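Local structure of metallo-beta-lactamase domain-containing protein (Enterococcus faecalis, 2AZ4) at residues T112-K117 against G146-D151; V163-D168 against E198-F203; R191-N196 against H382-D387. The protein binds two zinc ions in a metallo-beta-lactamase fold and may act as an RNA-binding exonuclease. One frame throughout, in Å; residues are numbered along the deposited sequence.

Contact 1 (T112-K117 against G146-D151); sequences TLKETK and GLNKND
Strands 110-113 and 145-147 lie side by side and parallel at one border of a mixed sheet of the metallo-beta-lactamase fold. With helix 114-123 they make up a beta-alpha-beta unit. Two backbone bonds hold the tight part. Leu147 N gives its hydrogen to Thr112 O at 2.9 Å, in the carbonyl plane. Lys114 N then reaches a lone pair of Leu147 O, also at 2.9 Å, and this bond is nearly straight, with an N-H...O angle of 166°. It comes just where the first strand turns into its helix, with Leu113 at the N-cap position. Gly146 fits closely here. The two backbones nearly touch, Gly146 CA 3.6 Å from Lys114 CA. On the buried side, the CD2 branch of Leu113 comes to 3.4 Å from Asn148 O, and the leucine also packs on Ile162 of strand 158-164. Thr112 OG1 is bound to Leu90 O, close to the zinc ligand His92.

The outer side is looser and polar. Lys114 starts from the crowded position, with CG between the backbone N and the carbonyl carbon (chi1 69°). Its chain runs past Leu147 O and bends at the end (chi4 -69°). NZ makes a weak salt bridge to Glu115 OE2. Lys117 stretches out along Gly146 to Met144 O. One water links the two sides: it accepts from Lys114 NZ and donates to Glu115 OE1 and, at 2.9 Å, to Leu147 O.

Contact 2 (V163-D168 against E198-F203); sequences VPVDHD and EETLAF. With ZN (zinc ion), chain C.
Two carbonyl oxygens face each other where strand 158-164 of the metallo-beta-lactamase fold meets helix 197-207. Pro164 O and Glu199 O are only 3.3 Å apart, and both are acceptors. One water, 2.5 Å from both Pro164 O and Glu199 O, donates a hydrogen to each and so bridges the two acceptors. Glu199 O also keeps its helical bond from Phe203 N.

The direct hydrogen bond is made two residues further along, at Asp166, next to the zinc ligand His167. Asp166 N donates to Thr200 OG1 at 3.0 Å, with an N-H...O angle of 152°. The hydroxyl is placed by chi1 of -67°, beside its own backbone N, and it also bonds Arg191 O. The Asp166 carboxylate turns to other partners, a salt bridge to Arg191 NE and a bond from Gly194 N.

Phe203 fills the apolar end. Its CG is anti to the backbone N (chi1 155°). Val165 CG2 lies 3.8 Å from Phe203 CG, and the two side chains run alongside each other. Val163 CG1 comes in at the ring edge and crosses at about a right angle, 4.0 Å from Phe203 CB. Glu199 extends along Pro164, its OE2 near the proline CB.

Beyond the contact the loop carries His167 to zinc, which is also held by His92, His94 and Asp189. His167 ND1 bonds Gly381 O; together with the zinc bond this sets the ring's rotation, and would be expected to leave NE2 for the metal. Asp168 OD1 lies over one ring face, toward its rim, and NE2 binds the zinc at 2.2 Å.

Contact 3 (R191-N196 against H382-D387); sequences RLHGHN and HAIPED
Asp387, His193 and Leu192 carry most of this contact, in which two loops of the metallo-beta-lactamase fold meet beside the dinuclear zinc site. Residues 191-196 lead into helix 197-207. Residues 382-387 lead into helix 385-395, with Ile384 at its N-cap position.

Asp387, in the first turn of that helix, has the largest share. Its CG is anti to the carbonyl carbon (chi1 -71°), which brings the carboxylate to the 191-196 loop. OD2 lies 3.7 Å from Leu192 CB, and Leu192 CD1 reaches back to Asp387 CB at 4.1 Å. The two side chains cross obliquely. Leu192 also packs on Ile391 of the same helix and on Thr200 and Leu201 of the neighbouring one, so it is wedged between the two helices.

His193 takes the crowded position, CG between the backbone N and the carbonyl carbon (chi1 68°). This folds the imidazole back over Arg191, whose CD lies above one ring face. The ring presents its edge to the other loop: CE1 is 3.3 Å from His382 O, in the ring plane. Ile384 CG2 touches the same carbon more loosely. The nearby Asp387 carboxylate would tend to favour a protonated imidazole.

Arg191 contributes its CB, packed on the peptide between His382 and Ala383. Its extended chain carries the guanidinium away to Asp166, Glu237 and Ser380 O. His382 points the other way, with ND1 bonded to Glu216 and its ring against the zinc ligand His167.

A single water joins the two loops. It accepts from Leu192 N and Ile384 N, lies 2.7 Å from His193 ND1, and donates to Asp387 OD2 at 2.6 Å.

How the contacts relate
Contact 1 closes along the chain before the others begin, while contacts 2 and 3 alternate their segments. Contact 1 belongs to the sheet that ends in strand 145-147; contact 2 takes strand 158-164 from the second large sheet. Their centres are 13 Å apart, and Lys149 packs on Pro164. Contacts 2 and 3 are closer, at 10 Å; they touch through residues 191-194 and share the entry to helix 197-207. Contacts 1 and 3 lie 21 Å apart without touching. Together they run from the sheet border to helix 385-395. Residues far apart in sequence are thus brought together around the zinc site, with His167 of contact 2 and His382 of contact 3 close to the metal.

Contact 1 (T112-K117 against G146-D151)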
loop_
_atom_site.group_PDB
_atom_site.type_symbol
_atom_site.label_atom_id
_atom_site.label_comp_id
_atom_site.label_asym_id
_atom_site.label_seq_id
_atom_site.Cartn_x
_atom_site.Cartn_y
_atom_site.Cartn_z
ATOM N N THR A 112 12.515 4.251 -4.077
ATOM C CA THR A 112 11.165 4.499 -3.653
ATOM C C THR A 112 11.124 5.915 -3.090
ATOM O O THR A 112 12.169 6.495 -2.874
ATOM C CB THR A 112 10.671 3.420 -2.638
ATOM O OG1 THR A 112 9.247 3.487 -2.554
ATOM C CG2 THR A 112 11.287 3.595 -1.243
ATOM N N LEU A 113 9.945 6.495 -2.886
ATOM C CA LEU A 113 9.960 7.779 -2.203
ATOM C C LEU A 113 10.397 7.545 -0.755
ATOM O O LEU A 113 10.083 6.506 -0.164
ATOM C CB LEU A 113 8.619 8.503 -2.272
ATOM C CG LEU A 113 8.214 9.047 -3.661
ATOM C CD1 LEU A 113 6.868 9.689 -3.572
ATOM C CD2 LEU A 113 9.240 10.045 -4.273
ATOM N N LYS A 114 11.132 8.501 -0.196
ATOM C CA LYS A 114 11.662 8.376 1.165
ATOM C C LYS A 114 10.616 8.024 2.238
ATOM O O LYS A 114 10.927 7.268 3.157
ATOM C CB LYS A 114 12.509 9.609 1.559
ATOM C CG LYS A 114 11.738 10.888 1.754
ATOM C CD LYS A 114 12.683 12.100 1.890
ATOM C CE LYS A 114 11.910 13.427 1.977
ATOM N NZ LYS A 114 11.244 13.777 0.663
ATOM N N GLU A 115 9.390 8.526 2.104
ATOM C CA GLU A 115 8.324 8.224 3.055
ATOM C C GLU A 115 7.899 6.743 3.011
ATOM O O GLU A 115 7.656 6.131 4.047
ATOM C CB GLU A 115 7.103 9.138 2.836
ATOM C CG GLU A 115 7.434 10.639 3.025
ATOM C CD GLU A 115 8.008 11.297 1.773
ATOM O OE1 GLU A 115 8.188 10.606 0.732
ATOM O OE2 GLU A 115 8.296 12.516 1.833
ATOM N N THR A 116 7.825 6.175 1.807
ATOM C CA THR A 116 7.574 4.744 1.662
ATOM C C THR A 116 8.620 3.911 2.415
ATOM O O THR A 116 8.291 2.900 3.067
ATOM C CB THR A 116 7.555 4.341 0.176
ATOM O OG1 THR A 116 6.370 4.886 -0.442
ATOM C CG2 THR A 116 7.552 2.800 0.042
ATOM N N LYS A 117 9.883 4.315 2.289
ATOM C CA LYS A 117 10.965 3.650 3.024
ATOM C C LYS A 117 10.755 3.685 4.564
ATOM O O LYS A 117 10.909 2.651 5.240
ATOM C CB LYS A 117 12.317 4.246 2.606
ATOM C CG LYS A 117 13.532 3.658 3.329
ATOM C CD LYS A 117 14.776 4.441 2.970
ATOM C CE LYS A 117 15.921 4.012 3.877
ATOM N NZ LYS A 117 17.257 4.497 3.418
ATOM N N GLY A 146 15.811 6.280 -0.631
ATOM C CA GLY A 146 14.669 7.167 -0.449
ATOM C C GLY A 146 14.874 8.402 -1.315
ATOM O O GLY A 146 15.932 9.061 -1.239
ATOM N N LEU A 147 13.878 8.682 -2.160
ATOM C CA LEU A 147 13.904 9.799 -3.106
ATOM C C LEU A 147 12.860 10.861 -2.743
ATOM O O LEU A 147 11.975 10.620 -1.926
ATOM C CB LEU A 147 13.609 9.290 -4.534
ATOM C CG LEU A 147 14.567 8.244 -5.101
ATOM C CD1 LEU A 147 14.041 7.788 -6.480
ATOM C CD2 LEU A 147 16.029 8.809 -5.186
ATOM N N ASN A 148 13.008 12.034 -3.346
ATOM C CA ASN A 148 12.113 13.149 -3.182
ATOM C C ASN A 148 11.078 13.145 -4.299
ATOM O O ASN A 148 11.261 12.526 -5.339
ATOM C CB ASN A 148 12.915 14.476 -3.204
ATOM C CG ASN A 148 13.977 14.532 -2.121
ATOM O OD1 ASN A 148 15.160 14.783 -2.390
ATOM N ND2 ASN A 148 13.562 14.305 -0.891
ATOM N N LYS A 149 9.978 13.832 -4.089
ATOM C CA LYS A 149 8.969 13.895 -5.123
ATOM C C LYS A 149 9.535 14.409 -6.457
ATOM O O LYS A 149 10.339 15.356 -6.501
ATOM C CB LYS A 149 7.801 14.742 -4.640
ATOM C CG LYS A 149 7.109 14.134 -3.419
ATOM C CD LYS A 149 6.244 15.189 -2.745
ATOM C CE LYS A 149 5.137 14.552 -1.945
ATOM N NZ LYS A 149 4.416 15.617 -1.226
ATOM N N ASN A 150 9.115 13.749 -7.527
ATOM C CA ASN A 150 9.482 14.091 -8.908
ATOM C C ASN A 150 10.969 13.924 -9.245
ATOM O O ASN A 150 11.433 14.472 -10.246
ATOM C CB ASN A 150 8.981 15.489 -9.294
ATOM C CG ASN A 150 7.512 15.711 -8.940
ATOM O OD1 ASN A 150 6.628 15.016 -9.421
ATOM N ND2 ASN A 150 7.256 16.689 -8.100
ATOM N N ASP A 151 11.713 13.167 -8.434
ATOM C CA ASP A 151 13.124 12.875 -8.771
ATOM C C ASP A 151 13.169 12.007 -10.015
ATOM O O ASP A 151 12.258 11.196 -10.239
ATOM C CB ASP A 151 13.852 12.135 -7.637
ATOM C CG ASP A 151 14.243 13.045 -6.467
ATOM O OD1 ASP A 151 14.210 14.294 -6.597
ATOM O OD2 ASP A 151 14.607 12.497 -5.403
HETATM O O HOH W 1 9.767 12.152 -0.931
#

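Contact 2 (V163-D168 against E198-F203)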
loop_
_atom_site.group_PDB
_atom_site.type_symbol
_atom_site.label_atom_id
_atom_site.label_comp_id
_atom_site.label_asym_id
_atom_site.label_seq_id
_atom_site.Cartn_x
_atom_site.Cartn_y
_atom_site.Cartn_z
ATOM N N VAL A 163 6.692 10.019 -9.177
ATOM C CA VAL A 163 5.761 11.126 -9.040
ATOM C C VAL A 163 4.771 10.748 -7.962
ATOM O O VAL A 163 4.195 9.683 -8.065
ATOM C CB VAL A 163 4.992 11.331 -10.389
ATOM C CG1 VAL A 163 3.932 12.427 -10.257
ATOM C CG2 VAL A 163 5.985 11.677 -11.545
ATOM N N PRO A 164 4.534 11.629 -6.969
ATOM C CA PRO A 164 3.593 11.349 -5.879
ATOM C C PRO A 164 2.164 11.277 -6.385
ATOM O O PRO A 164 1.749 12.057 -7.274
ATOM C CB PRO A 164 3.767 12.542 -4.937
ATOM C CG PRO A 164 4.228 13.668 -5.860
ATOM C CD PRO A 164 5.153 12.963 -6.814
ATOM N N VAL A 165 1.428 10.344 -5.813
ATOM C CA VAL A 165 0.073 10.099 -6.195
ATOM C C VAL A 165 -0.748 9.899 -4.917
ATOM O O VAL A 165 -0.207 9.444 -3.917
ATOM C CB VAL A 165 0.109 8.901 -7.153
ATOM C CG1 VAL A 165 -0.487 7.638 -6.575
ATOM C CG2 VAL A 165 -0.275 9.308 -8.567
ATOM N N ASP A 166 -2.033 10.261 -4.950
ATOM C CA ASP A 166 -2.916 10.166 -3.791
ATOM C C ASP A 166 -3.332 8.683 -3.625
ATOM O O ASP A 166 -3.870 8.066 -4.547
ATOM C CB ASP A 166 -4.096 11.135 -4.035
ATOM C CG ASP A 166 -5.299 10.943 -3.104
ATOM O OD1 ASP A 166 -5.213 10.213 -2.084
ATOM O OD2 ASP A 166 -6.378 11.539 -3.436
ATOM N N HIS A 167 -3.006 8.107 -2.471
ATOM C CA HIS A 167 -3.379 6.715 -2.137
ATOM C C HIS A 167 -3.440 6.637 -0.596
ATOM O O HIS A 167 -2.974 7.541 0.089
ATOM C CB HIS A 167 -2.366 5.730 -2.767
ATOM C CG HIS A 167 -2.716 4.276 -2.597
ATOM N ND1 HIS A 167 -3.972 3.769 -2.841
ATOM C CD2 HIS A 167 -1.949 3.215 -2.244
ATOM C CE1 HIS A 167 -3.979 2.468 -2.603
ATOM N NE2 HIS A 167 -2.761 2.101 -2.253
ATOM N N ASP A 168 -4.042 5.601 -0.041
ATOM C CA ASP A 168 -4.132 5.494 1.411
ATOM C C ASP A 168 -2.817 5.031 2.060
ATOM O O ASP A 168 -2.761 4.944 3.278
ATOM C CB ASP A 168 -5.338 4.635 1.859
ATOM C CG ASP A 168 -5.279 3.218 1.335
ATOM O OD1 ASP A 168 -4.499 2.986 0.406
ATOM O OD2 ASP A 168 -6.003 2.314 1.844
ATOM N N GLU A 198 -4.895 16.642 -5.487
ATOM C CA GLU A 198 -4.122 17.437 -6.431
ATOM C C GLU A 198 -2.822 16.752 -6.862
ATOM O O GLU A 198 -2.328 17.028 -7.952
ATOM C CB GLU A 198 -3.821 18.817 -5.845
ATOM C CG GLU A 198 -5.048 19.696 -5.596
ATOM C CD GLU A 198 -5.996 19.175 -4.505
ATOM O OE1 GLU A 198 -5.534 18.594 -3.475
ATOM O OE2 GLU A 198 -7.223 19.370 -4.679
ATOM N N GLU A 199 -2.271 15.857 -6.037
ATOM C CA GLU A 199 -1.082 15.097 -6.487
ATOM C C GLU A 199 -1.439 14.147 -7.612
ATOM O O GLU A 199 -0.652 13.981 -8.534
ATOM C CB GLU A 199 -0.423 14.274 -5.382
ATOM C CG GLU A 199 0.056 15.012 -4.184
ATOM C CD GLU A 199 0.672 14.052 -3.160
ATOM O OE1 GLU A 199 0.172 12.909 -3.014
ATOM O OE2 GLU A 199 1.663 14.429 -2.519
ATOM N N THR A 200 -2.607 13.511 -7.525
ATOM C CA THR A 200 -3.083 12.643 -8.606
ATOM C C THR A 200 -3.337 13.509 -9.858
ATOM O O THR A 200 -2.913 13.151 -10.961
ATOM C CB THR A 200 -4.329 11.811 -8.224
ATOM O OG1 THR A 200 -3.981 10.856 -7.207
ATOM C CG2 THR A 200 -4.891 11.019 -9.438
ATOM N N LEU A 201 -4.012 14.641 -9.674
ATOM C CA LEU A 201 -4.243 15.575 -10.786
ATOM C C LEU A 201 -2.941 16.018 -11.458
ATOM O O LEU A 201 -2.850 15.979 -12.682
ATOM C CB LEU A 201 -5.031 16.803 -10.331
ATOM C CG LEU A 201 -6.482 16.513 -9.933
ATOM C CD1 LEU A 201 -7.183 17.839 -9.598
ATOM C CD2 LEU A 201 -7.236 15.781 -11.057
ATOM N N ALA A 202 -1.954 16.437 -10.660
ATOM C CA ALA A 202 -0.645 16.821 -11.179
ATOM C C ALA A 202 0.035 15.665 -11.903
ATOM O O ALA A 202 0.753 15.883 -12.887
ATOM C CB ALA A 202 0.243 17.352 -10.068
ATOM N N PHE A 203 -0.201 14.442 -11.441
ATOM C CA PHE A 203 0.348 13.261 -12.089
ATOM C C PHE A 203 -0.246 13.083 -13.496
ATOM O O PHE A 203 0.467 12.781 -14.442
ATOM C CB PHE A 203 0.062 12.002 -11.243
ATOM C CG PHE A 203 0.036 10.735 -12.041
ATOM C CD1 PHE A 203 1.211 10.206 -12.574
ATOM C CD2 PHE A 203 -1.167 10.082 -12.289
ATOM C CE1 PHE A 203 1.188 9.027 -13.338
ATOM C CE2 PHE A 203 -1.207 8.918 -13.049
ATOM C CZ PHE A 203 -0.015 8.389 -13.570
HETATM ZN ZN ZN C . -2.061 -0.014 -2.262
HETATM O O HOH W 2 1.856 14.375 -8.302
HETATM O O HOH W 3 -4.033 -0.903 -1.896
HETATM O O HOH W 4 -1.964 -2.324 -2.267
#

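Contact 3 (R191-N196 against H382-D387)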
loop_
_atom_site.group_PDB
_atom_site.type_symbol
_atom_site.label_atom_id
_atom_site.label_comp_id
_atom_site.label_asym_id
_atom_site.label_seq_id
_atom_site.Cartn_x
_atom_site.Cartn_y
_atom_site.Cartn_z
ATOM N N ARG A 191 -5.983 7.274 -6.314
ATOM C CA ARG A 191 -7.381 7.705 -6.149
ATOM C C ARG A 191 -7.445 9.211 -6.324
ATOM O O ARG A 191 -6.407 9.868 -6.445
ATOM C CB ARG A 191 -7.907 7.299 -4.757
ATOM C CG ARG A 191 -7.112 7.940 -3.605
ATOM C CD ARG A 191 -7.691 7.590 -2.234
ATOM N NE ARG A 191 -6.815 8.025 -1.147
ATOM C CZ ARG A 191 -7.041 7.811 0.147
ATOM N NH1 ARG A 191 -8.111 7.150 0.541
ATOM N NH2 ARG A 191 -6.183 8.258 1.051
ATOM N N LEU A 192 -8.662 9.752 -6.309
ATOM C CA LEU A 192 -8.888 11.186 -6.434
ATOM C C LEU A 192 -9.713 11.754 -5.272
ATOM O O LEU A 192 -10.157 12.918 -5.328
ATOM C CB LEU A 192 -9.615 11.471 -7.764
ATOM C CG LEU A 192 -8.742 11.580 -9.031
ATOM C CD1 LEU A 192 -9.606 11.718 -10.282
ATOM C CD2 LEU A 192 -7.796 12.781 -8.910
ATOM N N HIS A 193 -9.924 10.951 -4.231
ATOM C CA HIS A 193 -10.708 11.388 -3.079
ATOM C C HIS A 193 -9.939 11.341 -1.736
ATOM O O HIS A 193 -10.544 11.328 -0.666
ATOM C CB HIS A 193 -12.009 10.572 -2.991
ATOM C CG HIS A 193 -11.797 9.132 -2.649
ATOM N ND1 HIS A 193 -11.549 8.164 -3.600
ATOM C CD2 HIS A 193 -11.785 8.493 -1.453
ATOM C CE1 HIS A 193 -11.406 6.992 -3.008
ATOM N NE2 HIS A 193 -11.546 7.165 -1.707
ATOM N N GLY A 194 -8.613 11.307 -1.790
ATOM C CA GLY A 194 -7.793 11.189 -0.569
ATOM C C GLY A 194 -7.378 12.518 0.043
ATOM O O GLY A 194 -8.063 13.533 -0.122
ATOM N N HIS A 195 -6.264 12.499 0.770
ATOM C CA HIS A 195 -5.746 13.681 1.444
ATOM C C HIS A 195 -5.210 14.697 0.447
ATOM O O HIS A 195 -5.248 15.899 0.705
ATOM C CB HIS A 195 -4.615 13.315 2.424
ATOM C CG HIS A 195 -4.963 12.188 3.355
ATOM N ND1 HIS A 195 -5.792 12.353 4.444
ATOM C CD2 HIS A 195 -4.608 10.877 3.341
ATOM C CE1 HIS A 195 -5.921 11.194 5.070
ATOM N NE2 HIS A 195 -5.221 10.279 4.413
ATOM N N ASN A 196 -4.691 14.216 -0.674
ATOM C CA ASN A 196 -4.025 15.092 -1.618
ATOM C C ASN A 196 -4.475 14.813 -3.048
ATOM O O ASN A 196 -3.678 14.369 -3.855
ATOM C CB ASN A 196 -2.496 14.935 -1.495
ATOM C CG ASN A 196 -1.958 15.296 -0.094
ATOM O OD1 ASN A 196 -1.910 16.479 0.292
ATOM N ND2 ASN A 196 -1.501 14.277 0.651
ATOM N N HIS A 382 -8.424 3.295 -3.257
ATOM C CA HIS A 382 -8.473 3.146 -4.725
ATOM C C HIS A 382 -9.493 4.041 -5.400
ATOM O O HIS A 382 -10.534 4.360 -4.811
ATOM C CB HIS A 382 -8.715 1.687 -5.122
ATOM C CG HIS A 382 -7.602 0.776 -4.715
ATOM N ND1 HIS A 382 -6.441 0.654 -5.443
ATOM C CD2 HIS A 382 -7.461 -0.035 -3.638
ATOM C CE1 HIS A 382 -5.632 -0.198 -4.836
ATOM N NE2 HIS A 382 -6.233 -0.642 -3.748
ATOM N N ALA A 383 -9.164 4.480 -6.613
ATOM C CA ALA A 383 -10.042 5.372 -7.377
ATOM C C ALA A 383 -11.373 4.671 -7.552
ATOM O O ALA A 383 -11.399 3.498 -7.901
ATOM C CB ALA A 383 -9.430 5.680 -8.728
ATOM N N ILE A 384 -12.474 5.361 -7.278
ATOM C CA ILE A 384 -13.785 4.763 -7.518
ATOM C C ILE A 384 -13.979 4.574 -9.057
ATOM O O ILE A 384 -13.276 5.208 -9.839
ATOM C CB ILE A 384 -14.919 5.601 -6.874
ATOM C CG1 ILE A 384 -15.054 6.951 -7.577
ATOM C CG2 ILE A 384 -14.651 5.780 -5.375
ATOM C CD1 ILE A 384 -16.193 7.867 -7.021
ATOM N N PRO A 385 -14.894 3.673 -9.494
ATOM C CA PRO A 385 -14.963 3.415 -10.950
ATOM C C PRO A 385 -15.044 4.699 -11.795
ATOM O O PRO A 385 -14.287 4.851 -12.748
ATOM C CB PRO A 385 -16.222 2.557 -11.089
ATOM C CG PRO A 385 -16.292 1.805 -9.775
ATOM C CD PRO A 385 -15.848 2.835 -8.741
ATOM N N GLU A 386 -15.915 5.629 -11.408
ATOM C CA GLU A 386 -16.003 6.956 -12.025
ATOM C C GLU A 386 -14.665 7.673 -12.151
ATOM O O GLU A 386 -14.386 8.317 -13.176
ATOM C CB GLU A 386 -16.931 7.842 -11.181
ATOM C CG GLU A 386 -17.803 8.773 -11.959
ATOM C CD GLU A 386 -19.078 9.119 -11.184
ATOM O OE1 GLU A 386 -18.996 9.861 -10.170
ATOM O OE2 GLU A 386 -20.165 8.631 -11.580
ATOM N N ASP A 387 -13.844 7.593 -11.103
ATOM C CA ASP A 387 -12.603 8.361 -11.069
ATOM C C ASP A 387 -11.538 7.710 -11.923
ATOM O O ASP A 387 -10.670 8.377 -12.423
ATOM C CB ASP A 387 -12.135 8.590 -9.618
ATOM C CG ASP A 387 -13.039 9.589 -8.877
ATOM O OD1 ASP A 387 -13.872 10.219 -9.561
ATOM O OD2 ASP A 387 -12.939 9.743 -7.633
HETATM O O HOH W 5 -11.304 8.281 -6.330
#